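Local coordinates for protein caspase-1 subunit p19/18 (Spodoptera frugiperda, PDB 1M72) that probably acts as an apoptotic cysteine endopeptidase in the caspase cascade that executes insect cell death, cleaving proteins such as nuclear immunophilin FKBP46, at residues Met16-Arg20 with Thr172-Ile176; Met27-Gly33 with Ser96-Cys100; Trp127-Asp133 with Val178-Ile184; Phe186-Pro190 with Gln251-Ile255; Ser202-Gln206 with Asp235-Asn239. One frame throughout, in Å; residues are numbered along the deposited sequence.

Contact 1 (Met16-Arg20 with Thr172-Ile176)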
# COMPACT_ATOMS: atom_id res chain seq x y z
N MET C 16 -17.30 -3.44 19.72
CA MET C 16 -15.89 -3.17 19.86
C MET C 16 -15.16 -4.54 19.96
O MET C 16 -15.37 -5.30 20.90
CB MET C 16 -15.69 -2.33 21.13
CG MET C 16 -14.25 -1.98 21.44
SD MET C 16 -14.05 -1.10 23.02
CE MET C 16 -15.42 0.06 22.87
N PRO C 17 -14.32 -4.88 18.97
CA PRO C 17 -13.59 -6.16 18.97
C PRO C 17 -12.27 -6.15 19.74
O PRO C 17 -11.71 -7.19 20.00
CB PRO C 17 -13.34 -6.43 17.50
CG PRO C 17 -13.05 -5.07 17.00
CD PRO C 17 -14.15 -4.20 17.68
N VAL C 18 -11.80 -4.96 20.08
CA VAL C 18 -10.52 -4.84 20.76
C VAL C 18 -10.47 -3.42 21.34
O VAL C 18 -11.12 -2.50 20.80
CB VAL C 18 -9.41 -5.11 19.72
CG1 VAL C 18 -9.36 -4.00 18.68
CG2 VAL C 18 -8.10 -5.34 20.41
N ASP C 19 -9.74 -3.21 22.43
CA ASP C 19 -9.75 -1.87 23.01
C ASP C 19 -9.14 -0.80 22.13
O ASP C 19 -8.29 -1.05 21.26
CB ASP C 19 -9.10 -1.85 24.39
CG ASP C 19 -7.70 -2.32 24.36
OD1 ASP C 19 -7.49 -3.52 24.03
OD2 ASP C 19 -6.79 -1.50 24.66
N ARG C 20 -9.59 0.41 22.37
CA ARG C 20 -9.19 1.51 21.54
C ARG C 20 -7.74 1.63 21.12
O ARG C 20 -7.44 1.77 19.92
CB ARG C 20 -9.66 2.80 22.19
CG ARG C 20 -9.44 4.02 21.32
CD ARG C 20 -9.50 5.26 22.16
NE ARG C 20 -8.70 6.31 21.55
CZ ARG C 20 -9.22 7.42 21.09
NH1 ARG C 20 -10.54 7.60 21.19
NH2 ARG C 20 -8.45 8.34 20.51
N THR C 172 -14.89 3.02 26.61
CA THR C 172 -16.35 2.81 26.59
C THR C 172 -16.87 2.65 25.15
O THR C 172 -17.73 1.78 24.85
CB THR C 172 -17.10 4.01 27.23
OG1 THR C 172 -16.21 5.14 27.29
CG2 THR C 172 -17.63 3.65 28.63
N SER C 173 -16.35 3.50 24.27
CA SER C 173 -16.73 3.46 22.87
C SER C 173 -15.79 4.41 22.16
O SER C 173 -15.37 5.42 22.72
CB SER C 173 -18.19 3.91 22.70
OG SER C 173 -18.30 5.33 22.70
N TYR C 174 -15.42 4.05 20.93
CA TYR C 174 -14.56 4.93 20.15
C TYR C 174 -14.97 4.78 18.68
O TYR C 174 -15.59 3.77 18.29
CB TYR C 174 -13.04 4.61 20.39
CG TYR C 174 -12.61 3.22 20.01
CD1 TYR C 174 -12.16 2.93 18.71
CD2 TYR C 174 -12.65 2.18 20.94
CE1 TYR C 174 -11.76 1.62 18.36
CE2 TYR C 174 -12.26 0.88 20.61
CZ TYR C 174 -11.81 0.60 19.32
OH TYR C 174 -11.38 -0.69 19.01
N ARG C 175 -14.66 5.80 17.89
CA ARG C 175 -15.02 5.81 16.47
C ARG C 175 -13.86 5.64 15.54
O ARG C 175 -12.79 6.20 15.78
CB ARG C 175 -15.75 7.11 16.12
CG ARG C 175 -17.17 7.05 16.55
CD ARG C 175 -17.80 8.41 16.58
NE ARG C 175 -17.59 9.13 15.33
CZ ARG C 175 -18.23 8.89 14.19
NH1 ARG C 175 -19.15 7.94 14.11
NH2 ARG C 175 -17.94 9.65 13.14
N ILE C 176 -14.10 4.89 14.47
CA ILE C 176 -13.09 4.61 13.44
C ILE C 176 -13.64 4.91 12.06
O ILE C 176 -14.86 5.00 11.88
CB ILE C 176 -12.64 3.13 13.48
CG1 ILE C 176 -13.84 2.22 13.13
CG2 ILE C 176 -12.07 2.82 14.88
CD1 ILE C 176 -13.47 0.75 12.68
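Y174 supplies nearly half of the 296 Å² buried here, its ring reaching from the strand into the bend of M16-R20. One hydrogen bond crosses the contact: the phenol OH of Y174 donates to the backbone O of V18 at 2.6 Å. R20 and M16 flank the ring. The CA of R20 lies 3.6 Å from the Y174 ring centroid, 24° off the normal, a CH-pi contact over one face, and R20 N is 3.2 Å from Y174 CE2. M16 adds a Met-aromatic contact, its SD 4.9 Å from that centroid at an oblique angle, while M16 CG is 3.6 Å from Y174 CE2. Past the ring, M16 CE touches the O of T172 at 3.5 Å. The R20 guanidinium turns to D235 of the second subunit in a salt bridge. This surface contact thus lays the N-terminal loop between strands 14-15 and 31-39 against strand 173-176, which itself pairs antiparallel with a strand of the second subunit, forming a sheet that runs on into that subunit.

Contact 2 (Met27-Gly33 with Ser96-Cys100). With EDO (1,2-ethanediol), chain H.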
# COMPACT_ATOMS: atom_id res chain seq x y z
N MET C 27 -7.01 -11.28 17.64
CA MET C 27 -7.15 -12.48 16.85
C MET C 27 -7.47 -13.64 17.78
O MET C 27 -7.01 -14.75 17.55
CB MET C 27 -5.86 -12.79 16.09
CG MET C 27 -5.39 -11.67 15.23
SD MET C 27 -6.60 -11.19 13.99
CE MET C 27 -6.38 -12.59 12.89
N ASN C 28 -8.24 -13.39 18.83
CA ASN C 28 -8.56 -14.45 19.75
C ASN C 28 -10.06 -14.71 19.80
O ASN C 28 -10.61 -14.99 20.87
CB ASN C 28 -8.01 -14.14 21.16
CG ASN C 28 -8.15 -15.33 22.13
OD1 ASN C 28 -7.97 -16.50 21.74
ND2 ASN C 28 -8.44 -15.04 23.40
N HIS C 29 -10.73 -14.58 18.65
CA HIS C 29 -12.18 -14.84 18.55
C HIS C 29 -12.35 -16.36 18.42
O HIS C 29 -11.37 -17.09 18.26
CB HIS C 29 -12.80 -14.17 17.31
CG HIS C 29 -12.85 -12.68 17.39
ND1 HIS C 29 -14.02 -11.99 17.62
CD2 HIS C 29 -11.87 -11.74 17.26
CE1 HIS C 29 -13.77 -10.69 17.62
NE2 HIS C 29 -12.47 -10.51 17.41
N LYS C 30 -13.58 -16.83 18.50
CA LYS C 30 -13.85 -18.26 18.39
C LYS C 30 -13.30 -18.78 17.06
O LYS C 30 -12.64 -19.81 17.00
CB LYS C 30 -15.37 -18.50 18.47
CG LYS C 30 -15.78 -19.95 18.31
CD LYS C 30 -17.32 -20.16 18.31
CE LYS C 30 -17.61 -21.65 18.54
NZ LYS C 30 -19.05 -21.99 18.39
N HIS C 31 -13.58 -18.08 15.96
CA HIS C 31 -13.05 -18.53 14.65
C HIS C 31 -12.09 -17.55 14.04
O HIS C 31 -12.18 -16.34 14.29
CB HIS C 31 -14.18 -18.73 13.64
CG HIS C 31 -15.29 -19.58 14.16
ND1 HIS C 31 -15.16 -20.94 14.35
CD2 HIS C 31 -16.54 -19.26 14.56
CE1 HIS C 31 -16.28 -21.42 14.85
NE2 HIS C 31 -17.14 -20.42 14.98
N ARG C 32 -11.18 -18.07 13.23
CA ARG C 32 -10.23 -17.22 12.47
C ARG C 32 -11.08 -16.38 11.49
O ARG C 32 -10.95 -15.15 11.39
CB ARG C 32 -9.30 -18.09 11.64
CG ARG C 32 -8.35 -17.30 10.79
CD ARG C 32 -6.95 -17.30 11.39
NE ARG C 32 -6.81 -16.41 12.53
CZ ARG C 32 -5.87 -16.55 13.48
NH1 ARG C 32 -4.98 -17.55 13.44
NH2 ARG C 32 -5.82 -15.66 14.45
N GLY C 33 -11.97 -17.05 10.78
CA GLY C 33 -12.79 -16.34 9.82
C GLY C 33 -12.78 -17.06 8.48
O GLY C 33 -12.12 -18.08 8.26
N SER C 96 -19.35 -11.72 13.73
CA SER C 96 -19.09 -11.46 15.15
C SER C 96 -18.06 -12.37 15.78
O SER C 96 -17.22 -11.91 16.54
CB SER C 96 -20.40 -11.55 15.95
OG SER C 96 -21.27 -10.49 15.61
N ASP C 97 -18.10 -13.66 15.46
CA ASP C 97 -17.14 -14.56 16.08
C ASP C 97 -15.89 -14.89 15.27
O ASP C 97 -15.17 -15.83 15.62
CB ASP C 97 -17.84 -15.85 16.57
CG ASP C 97 -18.88 -15.56 17.67
OD1 ASP C 97 -18.61 -14.74 18.56
OD2 ASP C 97 -19.99 -16.15 17.65
N ALA C 98 -15.62 -14.09 14.24
CA ALA C 98 -14.42 -14.28 13.41
C ALA C 98 -13.36 -13.17 13.67
O ALA C 98 -13.70 -12.03 13.96
CB ALA C 98 -14.80 -14.28 11.92
N ASP C 99 -12.09 -13.53 13.59
CA ASP C 99 -11.02 -12.55 13.78
C ASP C 99 -10.92 -11.61 12.57
O ASP C 99 -10.57 -10.42 12.72
CB ASP C 99 -9.62 -13.21 13.87
CG ASP C 99 -9.45 -14.16 15.06
OD1 ASP C 99 -9.96 -13.88 16.17
OD2 ASP C 99 -8.75 -15.19 14.86
N CYS C 100 -11.22 -12.14 11.38
CA CYS C 100 -10.99 -11.40 10.13
C CYS C 100 -11.66 -12.04 8.89
O CYS C 100 -12.44 -13.01 9.00
CB CYS C 100 -9.47 -11.37 9.88
SG CYS C 100 -8.74 -13.05 9.51
C1 EDO H . -9.95 -7.15 16.37
O1 EDO H . -9.39 -5.86 16.25
C2 EDO H . -9.31 -8.08 15.37
O2 EDO H . -10.25 -9.09 15.07
O HOH W 1 -15.48 -15.07 19.45
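D99 is the polar hub of this contact. Its OD1 accepts from the backbone N of H29 at 2.7 Å, and its OD2 forms a salt bridge with R32 NH2 at 3.0 Å, weak as a hydrogen bond; K268 is a second cationic partner of OD2, and the R32 guanidinium also bonds the O of F265. The backbones run parallel. H31 N donates to D97 O at 2.8 Å, D99 N returns to H31 O at 2.9 Å, and C100 N reaches R32 O at 3.0 Å, so strands 31-39 and 98-106 begin side by side in the central caspase sheet. A water accepts a hydrogen bond from K30 N (2.8 Å) and donates one to D97 OD1 (3.3 Å). Packing follows: the H29 ring lies with one face over A98 O, M27 CE meets D99 CB at 3.4 Å, and G33 CA sits 3.6 Å from A98 CB. G33, at phi 131° and psi 177°, has no room for a CB, which would clash with C100 O. The chemistry implies that a largely buried carboxylate, balanced by two cations, ties the loop leading into one strand to the start of its parallel neighbour.

Contact 3 (Trp127-Asp133 with Val178-Ile184)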
# COMPACT_ATOMS: atom_id res chain seq x y z
N TRP C 127 -13.74 -5.44 -2.21
CA TRP C 127 -13.76 -4.90 -0.88
C TRP C 127 -14.86 -3.84 -0.59
O TRP C 127 -15.12 -3.50 0.58
CB TRP C 127 -12.37 -4.33 -0.56
CG TRP C 127 -11.78 -3.37 -1.58
CD1 TRP C 127 -12.01 -2.02 -1.67
CD2 TRP C 127 -10.79 -3.68 -2.59
NE1 TRP C 127 -11.23 -1.48 -2.67
CE2 TRP C 127 -10.48 -2.47 -3.25
CE3 TRP C 127 -10.14 -4.86 -2.99
CZ2 TRP C 127 -9.54 -2.41 -4.30
CZ3 TRP C 127 -9.21 -4.80 -4.04
CH2 TRP C 127 -8.92 -3.57 -4.68
N TYR C 128 -15.54 -3.39 -1.65
CA TYR C 128 -16.59 -2.39 -1.53
C TYR C 128 -17.62 -2.70 -0.43
O TYR C 128 -17.93 -1.82 0.40
CB TYR C 128 -17.32 -2.23 -2.87
CG TYR C 128 -18.56 -1.36 -2.81
CD1 TYR C 128 -18.47 0.05 -2.74
CD2 TYR C 128 -19.84 -1.95 -2.81
CE1 TYR C 128 -19.65 0.85 -2.66
CE2 TYR C 128 -21.00 -1.17 -2.73
CZ TYR C 128 -20.89 0.21 -2.66
OH TYR C 128 -22.04 0.94 -2.59
N TYR C 129 -18.16 -3.92 -0.44
CA TYR C 129 -19.17 -4.35 0.54
C TYR C 129 -18.68 -4.65 1.96
O TYR C 129 -19.47 -5.04 2.82
CB TYR C 129 -19.89 -5.61 0.05
CG TYR C 129 -20.54 -5.47 -1.32
CD1 TYR C 129 -19.85 -5.86 -2.47
CD2 TYR C 129 -21.83 -4.94 -1.46
CE1 TYR C 129 -20.42 -5.73 -3.73
CE2 TYR C 129 -22.41 -4.79 -2.71
CZ TYR C 129 -21.70 -5.19 -3.84
OH TYR C 129 -22.23 -5.04 -5.09
N PHE C 130 -17.38 -4.49 2.21
CA PHE C 130 -16.91 -4.79 3.54
C PHE C 130 -16.51 -3.59 4.37
O PHE C 130 -15.90 -3.74 5.42
CB PHE C 130 -15.78 -5.80 3.44
CG PHE C 130 -16.21 -7.10 2.82
CD1 PHE C 130 -16.98 -8.02 3.55
CD2 PHE C 130 -15.88 -7.39 1.48
CE1 PHE C 130 -17.41 -9.23 2.95
CE2 PHE C 130 -16.30 -8.60 0.86
CZ PHE C 130 -17.07 -9.52 1.58
N THR C 131 -16.83 -2.38 3.90
CA THR C 131 -16.52 -1.23 4.73
C THR C 131 -17.37 -1.34 6.03
O THR C 131 -18.42 -2.00 6.04
CB THR C 131 -16.75 0.10 3.97
OG1 THR C 131 -18.10 0.17 3.48
CG2 THR C 131 -15.71 0.24 2.80
N ALA C 132 -16.92 -0.75 7.13
CA ALA C 132 -17.64 -0.89 8.42
C ALA C 132 -19.14 -0.59 8.41
O ALA C 132 -19.91 -1.22 9.12
CB ALA C 132 -16.97 -0.06 9.50
N ASP C 133 -19.56 0.39 7.62
CA ASP C 133 -20.97 0.70 7.56
C ASP C 133 -21.78 -0.43 6.90
O ASP C 133 -22.89 -0.72 7.32
CB ASP C 133 -21.18 2.02 6.83
CG ASP C 133 -20.52 2.03 5.46
OD1 ASP C 133 -19.54 1.28 5.26
OD2 ASP C 133 -20.99 2.79 4.61
N VAL C 178 -14.79 4.16 8.29
CA VAL C 178 -15.35 2.93 7.73
C VAL C 178 -14.42 2.28 6.71
O VAL C 178 -14.64 1.12 6.33
CB VAL C 178 -16.79 3.15 7.15
CG1 VAL C 178 -17.62 3.94 8.19
CG2 VAL C 178 -16.78 3.90 5.76
N HIS C 179 -13.39 3.01 6.28
CA HIS C 179 -12.41 2.48 5.32
C HIS C 179 -11.14 1.97 5.96
O HIS C 179 -10.20 1.57 5.24
CB HIS C 179 -12.00 3.51 4.32
CG HIS C 179 -13.04 3.77 3.29
ND1 HIS C 179 -13.16 2.99 2.16
CD2 HIS C 179 -14.08 4.65 3.28
CE1 HIS C 179 -14.24 3.38 1.49
NE2 HIS C 179 -14.82 4.38 2.15
N ALA C 180 -11.07 2.02 7.29
CA ALA C 180 -9.87 1.56 7.97
C ALA C 180 -9.87 0.05 8.00
O ALA C 180 -10.90 -0.59 7.87
CB ALA C 180 -9.81 2.06 9.43
N ASP C 181 -8.68 -0.49 8.18
CA ASP C 181 -8.48 -1.92 8.38
C ASP C 181 -8.55 -2.86 7.22
O ASP C 181 -8.89 -4.05 7.37
CB ASP C 181 -9.37 -2.39 9.53
CG ASP C 181 -9.14 -1.56 10.78
OD1 ASP C 181 -7.96 -1.18 11.01
OD2 ASP C 181 -10.11 -1.24 11.50
N PHE C 182 -8.15 -2.33 6.08
CA PHE C 182 -8.10 -3.12 4.86
C PHE C 182 -6.62 -3.28 4.52
O PHE C 182 -5.80 -2.35 4.74
CB PHE C 182 -8.81 -2.40 3.68
CG PHE C 182 -10.32 -2.48 3.73
CD1 PHE C 182 -11.02 -3.41 2.94
CD2 PHE C 182 -11.04 -1.63 4.59
CE1 PHE C 182 -12.43 -3.51 3.00
CE2 PHE C 182 -12.44 -1.72 4.66
CZ PHE C 182 -13.15 -2.67 3.86
N LEU C 183 -6.29 -4.46 4.01
CA LEU C 183 -4.98 -4.76 3.53
C LEU C 183 -5.24 -5.31 2.14
O LEU C 183 -5.96 -6.31 1.98
CB LEU C 183 -4.30 -5.82 4.37
CG LEU C 183 -2.92 -6.27 3.84
CD1 LEU C 183 -2.01 -5.08 3.81
CD2 LEU C 183 -2.37 -7.38 4.74
N ILE C 184 -4.66 -4.68 1.13
CA ILE C 184 -4.89 -5.11 -0.23
C ILE C 184 -3.56 -5.33 -0.91
O ILE C 184 -2.82 -4.36 -1.26
CB ILE C 184 -5.75 -4.05 -1.03
CG1 ILE C 184 -7.10 -3.84 -0.36
CG2 ILE C 184 -5.95 -4.54 -2.51
CD1 ILE C 184 -7.96 -2.71 -0.98
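The chain here enters strand 182-186 of the central sheet of the caspase fold, and W127-D133, which begins on short helix 125-128 and includes a type I turn from Y128 to T131, packs against that entry. V178 comes first: its O accepts from A132 N at 3.1 Å, the one hydrogen bond between the segments, and its CB lies 4.0 Å from A132 CB. V178 N hydrogen-bonds D156 of the second subunit. H179 points its CB away, yet its ring swings back so that T131 CG2 rests over one face, 4.0 Å from the centroid, a CH-pi contact; Y192 of the second subunit meets the same ring edge-to-face. A180 and D181 carry the chain on, D181 bonding Y25 and T260. F182 then packs its ring against the turn, its CZ 3.3 Å from F130 O and its CE1 3.7 Å from W127 CB, with T131 N near the ring plane. L183 turns from this contact to helix 221-235. I184 faces W127: its CD1 stands 3.4 Å from the centroid of the six-membered ring of the indole, only 14° off the ring normal.

Contact 4 (Phe186-Pro190 with Gln251-Ile255). With EDO (1,2-ethanediol), chain J.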
# COMPACT_ATOMS: atom_id res chain seq x y z
N PHE C 186 -1.55 -6.78 -4.07
CA PHE C 186 -1.50 -7.12 -5.49
C PHE C 186 -0.13 -7.75 -5.79
O PHE C 186 0.91 -7.31 -5.26
CB PHE C 186 -1.70 -5.88 -6.39
CG PHE C 186 -3.16 -5.63 -6.79
CD1 PHE C 186 -4.01 -4.84 -5.99
CD2 PHE C 186 -3.66 -6.11 -8.01
CE1 PHE C 186 -5.32 -4.53 -6.41
CE2 PHE C 186 -4.97 -5.81 -8.44
CZ PHE C 186 -5.79 -5.02 -7.65
N SER C 187 -0.15 -8.79 -6.59
CA SER C 187 1.03 -9.52 -7.02
C SER C 187 2.01 -8.60 -7.74
O SER C 187 3.20 -8.87 -7.80
CB SER C 187 0.64 -10.63 -8.01
OG SER C 187 -0.02 -10.11 -9.18
N THR C 188 1.50 -7.51 -8.27
CA THR C 188 2.34 -6.60 -9.04
C THR C 188 1.90 -5.15 -8.91
O THR C 188 0.81 -4.82 -8.38
CB THR C 188 2.33 -7.05 -10.56
OG1 THR C 188 3.41 -6.44 -11.24
CG2 THR C 188 1.00 -6.60 -11.25
N VAL C 189 2.78 -4.29 -9.39
CA VAL C 189 2.61 -2.84 -9.38
C VAL C 189 1.58 -2.38 -10.44
O VAL C 189 1.41 -3.02 -11.48
CB VAL C 189 4.03 -2.21 -9.65
CG1 VAL C 189 3.92 -0.85 -10.22
CG2 VAL C 189 4.82 -2.19 -8.38
N PRO C 190 0.85 -1.28 -10.18
CA PRO C 190 -0.11 -0.89 -11.22
C PRO C 190 0.57 -0.66 -12.57
O PRO C 190 1.64 -0.04 -12.66
CB PRO C 190 -0.73 0.39 -10.66
CG PRO C 190 -0.63 0.16 -9.11
CD PRO C 190 0.77 -0.40 -9.00
N GLN C 251 9.78 -8.70 -11.18
CA GLN C 251 8.48 -8.33 -10.63
C GLN C 251 8.56 -8.10 -9.15
O GLN C 251 9.33 -8.78 -8.44
CB GLN C 251 7.49 -9.47 -10.88
CG GLN C 251 6.11 -9.27 -10.28
CD GLN C 251 5.19 -10.46 -10.52
OE1 GLN C 251 5.26 -11.11 -11.57
NE2 GLN C 251 4.31 -10.75 -9.55
N VAL C 252 7.81 -7.10 -8.69
CA VAL C 252 7.68 -6.82 -7.27
C VAL C 252 6.19 -6.60 -6.94
O VAL C 252 5.47 -5.98 -7.70
CB VAL C 252 8.54 -5.61 -6.78
CG1 VAL C 252 8.02 -4.24 -7.35
CG2 VAL C 252 8.54 -5.58 -5.25
N PRO C 253 5.71 -7.15 -5.81
CA PRO C 253 4.29 -6.99 -5.41
C PRO C 253 4.05 -5.55 -4.94
O PRO C 253 5.00 -4.77 -4.74
CB PRO C 253 4.12 -7.98 -4.24
CG PRO C 253 5.33 -8.94 -4.36
CD PRO C 253 6.44 -8.02 -4.85
N CYS C 254 2.76 -5.22 -4.78
CA CYS C 254 2.30 -3.89 -4.34
C CYS C 254 1.32 -4.13 -3.16
O CYS C 254 0.23 -4.68 -3.31
CB CYS C 254 1.61 -3.18 -5.52
SG CYS C 254 1.24 -1.42 -5.18
N ILE C 255 1.75 -3.74 -1.98
CA ILE C 255 1.00 -3.97 -0.75
C ILE C 255 0.38 -2.68 -0.33
O ILE C 255 1.11 -1.73 -0.00
CB ILE C 255 1.96 -4.40 0.40
CG1 ILE C 255 2.92 -5.51 -0.07
CG2 ILE C 255 1.18 -4.89 1.56
CD1 ILE C 255 2.17 -6.70 -0.72
C1 EDO J . 6.52 -5.68 -11.53
O1 EDO J . 5.60 -5.37 -10.46
C2 EDO J . 7.79 -4.93 -11.28
O2 EDO J . 7.52 -3.57 -11.52
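This contact borders the active-site region: the T188 side chain is about 6 Å from that of C150, probably the catalytic cysteine. F186 and C254 form an antiparallel hydrogen-bonded pair, with F186 N to C254 O at 2.9 Å and C254 N to F186 O at 2.8 Å. Here strand 254-257, an outermost strand of the central caspase sheet within this chain, runs antiparallel to strand 182-186. Past the pair regular pairing stops, but the backbones stay close: T188 CA is 4.1 Å from P253 CA and 3.5 Å from V252 O. Q251 NE2 bonds S187 O at 2.8 Å, its OE1 being taken by W195 N. Beside T188, V189 and V252 sits a 1,2-ethanediol, probably from the crystallisation liquor: its O1 donates to V252 O at 2.8 Å and accepts from V189 N at 3.2 Å. V189 CG2 is 3.9 Å from V252 CG1, and P190 CD 4.0 Å from C254 SG. V189 also packs on M258 of the second subunit, and P253 on helix 221-235.

Contact 5 (Ser202-Gln206 with Asp235-Asn239)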
# COMPACT_ATOMS: atom_id res chain seq x y z
N SER C 202 1.82 -19.11 -9.53
CA SER C 202 2.35 -17.75 -9.65
C SER C 202 3.51 -17.43 -8.71
O SER C 202 3.65 -18.02 -7.62
CB SER C 202 1.23 -16.71 -9.45
OG SER C 202 0.82 -16.62 -8.11
N TRP C 203 4.35 -16.49 -9.12
CA TRP C 203 5.48 -16.09 -8.30
C TRP C 203 4.93 -15.59 -6.96
O TRP C 203 5.35 -16.06 -5.90
CB TRP C 203 6.30 -14.97 -8.96
CG TRP C 203 7.00 -15.39 -10.24
CD1 TRP C 203 6.97 -16.62 -10.84
CD2 TRP C 203 7.83 -14.56 -11.08
NE1 TRP C 203 7.73 -16.60 -11.99
CE2 TRP C 203 8.27 -15.36 -12.16
CE3 TRP C 203 8.25 -13.22 -11.01
CZ2 TRP C 203 9.11 -14.86 -13.17
CZ3 TRP C 203 9.08 -12.71 -12.01
CH2 TRP C 203 9.51 -13.53 -13.08
N PHE C 204 3.98 -14.67 -7.02
CA PHE C 204 3.37 -14.10 -5.82
C PHE C 204 2.82 -15.18 -4.87
O PHE C 204 3.17 -15.20 -3.69
CB PHE C 204 2.27 -13.11 -6.24
CG PHE C 204 1.60 -12.41 -5.08
CD1 PHE C 204 2.35 -11.75 -4.10
CD2 PHE C 204 0.20 -12.37 -4.99
CE1 PHE C 204 1.71 -11.05 -3.05
CE2 PHE C 204 -0.45 -11.68 -3.95
CZ PHE C 204 0.31 -11.02 -2.98
N MET C 205 1.97 -16.07 -5.38
CA MET C 205 1.41 -17.12 -4.56
C MET C 205 2.47 -18.14 -4.06
O MET C 205 2.35 -18.65 -2.95
CB MET C 205 0.28 -17.82 -5.30
CG MET C 205 -0.96 -16.99 -5.40
SD MET C 205 -1.78 -16.70 -3.76
CE MET C 205 -2.60 -15.22 -4.06
N GLN C 206 3.51 -18.41 -4.84
CA GLN C 206 4.55 -19.32 -4.36
C GLN C 206 5.23 -18.69 -3.15
O GLN C 206 5.49 -19.34 -2.11
CB GLN C 206 5.65 -19.56 -5.41
CG GLN C 206 5.27 -20.43 -6.58
CD GLN C 206 6.42 -20.54 -7.56
OE1 GLN C 206 7.50 -21.02 -7.21
NE2 GLN C 206 6.21 -20.08 -8.81
N ASP C 235 14.21 -13.99 -5.98
CA ASP C 235 14.26 -15.37 -6.45
C ASP C 235 13.54 -15.73 -7.75
O ASP C 235 13.47 -16.89 -8.12
CB ASP C 235 13.77 -16.28 -5.34
CG ASP C 235 14.48 -16.02 -4.01
OD1 ASP C 235 15.63 -15.52 -3.99
OD2 ASP C 235 13.85 -16.33 -2.96
N PHE C 236 12.97 -14.74 -8.42
CA PHE C 236 12.27 -15.03 -9.64
C PHE C 236 12.75 -14.11 -10.72
O PHE C 236 13.08 -12.95 -10.47
CB PHE C 236 10.76 -14.85 -9.48
CG PHE C 236 10.13 -15.84 -8.56
CD1 PHE C 236 9.64 -17.05 -9.04
CD2 PHE C 236 10.03 -15.57 -7.21
CE1 PHE C 236 9.05 -17.98 -8.19
CE2 PHE C 236 9.45 -16.49 -6.34
CZ PHE C 236 8.96 -17.69 -6.82
N GLU C 237 12.81 -14.68 -11.91
CA GLU C 237 13.17 -13.98 -13.10
C GLU C 237 12.56 -14.80 -14.24
O GLU C 237 12.64 -16.04 -14.26
CB GLU C 237 14.67 -13.86 -13.24
CG GLU C 237 15.03 -12.96 -14.39
CD GLU C 237 16.51 -12.93 -14.58
OE1 GLU C 237 17.15 -11.88 -14.32
OE2 GLU C 237 17.05 -13.98 -14.98
N SER C 238 11.92 -14.11 -15.17
CA SER C 238 11.26 -14.83 -16.24
C SER C 238 12.25 -15.50 -17.19
O SER C 238 13.39 -15.04 -17.38
CB SER C 238 10.34 -13.88 -17.05
OG SER C 238 11.09 -12.99 -17.87
N ASN C 239 11.78 -16.58 -17.76
CA ASN C 239 12.56 -17.30 -18.75
C ASN C 239 11.59 -17.58 -19.88
O ASN C 239 10.66 -18.39 -19.74
CB ASN C 239 13.14 -18.62 -18.20
CG ASN C 239 13.82 -19.47 -19.30
OD1 ASN C 239 13.33 -20.54 -19.65
ND2 ASN C 239 14.93 -18.98 -19.83
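F236 and W203 account for most of the 275 Å² buried by lying on each other. The F236 ring and the five-membered ring of W203 make an offset stack, centroids 4.2 Å apart and planes at 24°, their nearest atoms being CD1 of each at 3.2 Å. The overlap is extended by CH-pi contacts both ways: F236 CB sits 3.4 Å from the centroid of the six-membered ring of W203, and W203 CB 3.9 Å from the F236 centroid. Q206, one helical turn on, brings OE1 to the edge of the F236 ring, 3.6 Å from CE1, while its NE2 hydrogen-bonds the O of G201. W203 CH2 lies 3.2 Å from S238 N. N239 N hydrogen-bonds an acidic side chain of the bound peptide, consistent with this region lining the S4 side of the substrate groove, as in other caspases. S202 OG caps the helix, accepting from M205 N at 3.0 Å. Helix 203-215 starts here, W203 also stacked on W195, against the loop leaving helix 221-235.

Contacts 2, 3 and 4 reach the same central six-stranded sheet: contact 2 where strands 31-39 and 98-106 start, contact 3 at the start of strand 182-186, contact 4 where that strand ends beside 254-257. Contacts 3 and 4, centres about 20 Å apart, touch through L183 and I255, and W127 and F186. Contact 5 is nested within the loop closed by contact 4, centres about 12 Å apart, with S187 against F204, near the active site. Contact 1, whose loop encloses contact 2 and whose segments alternate with those of contact 3, has its centre about 41 Å from that of contact 5. Yet R20 and R175 of one copy meet D235 and E237 of the other, joining these distant ends.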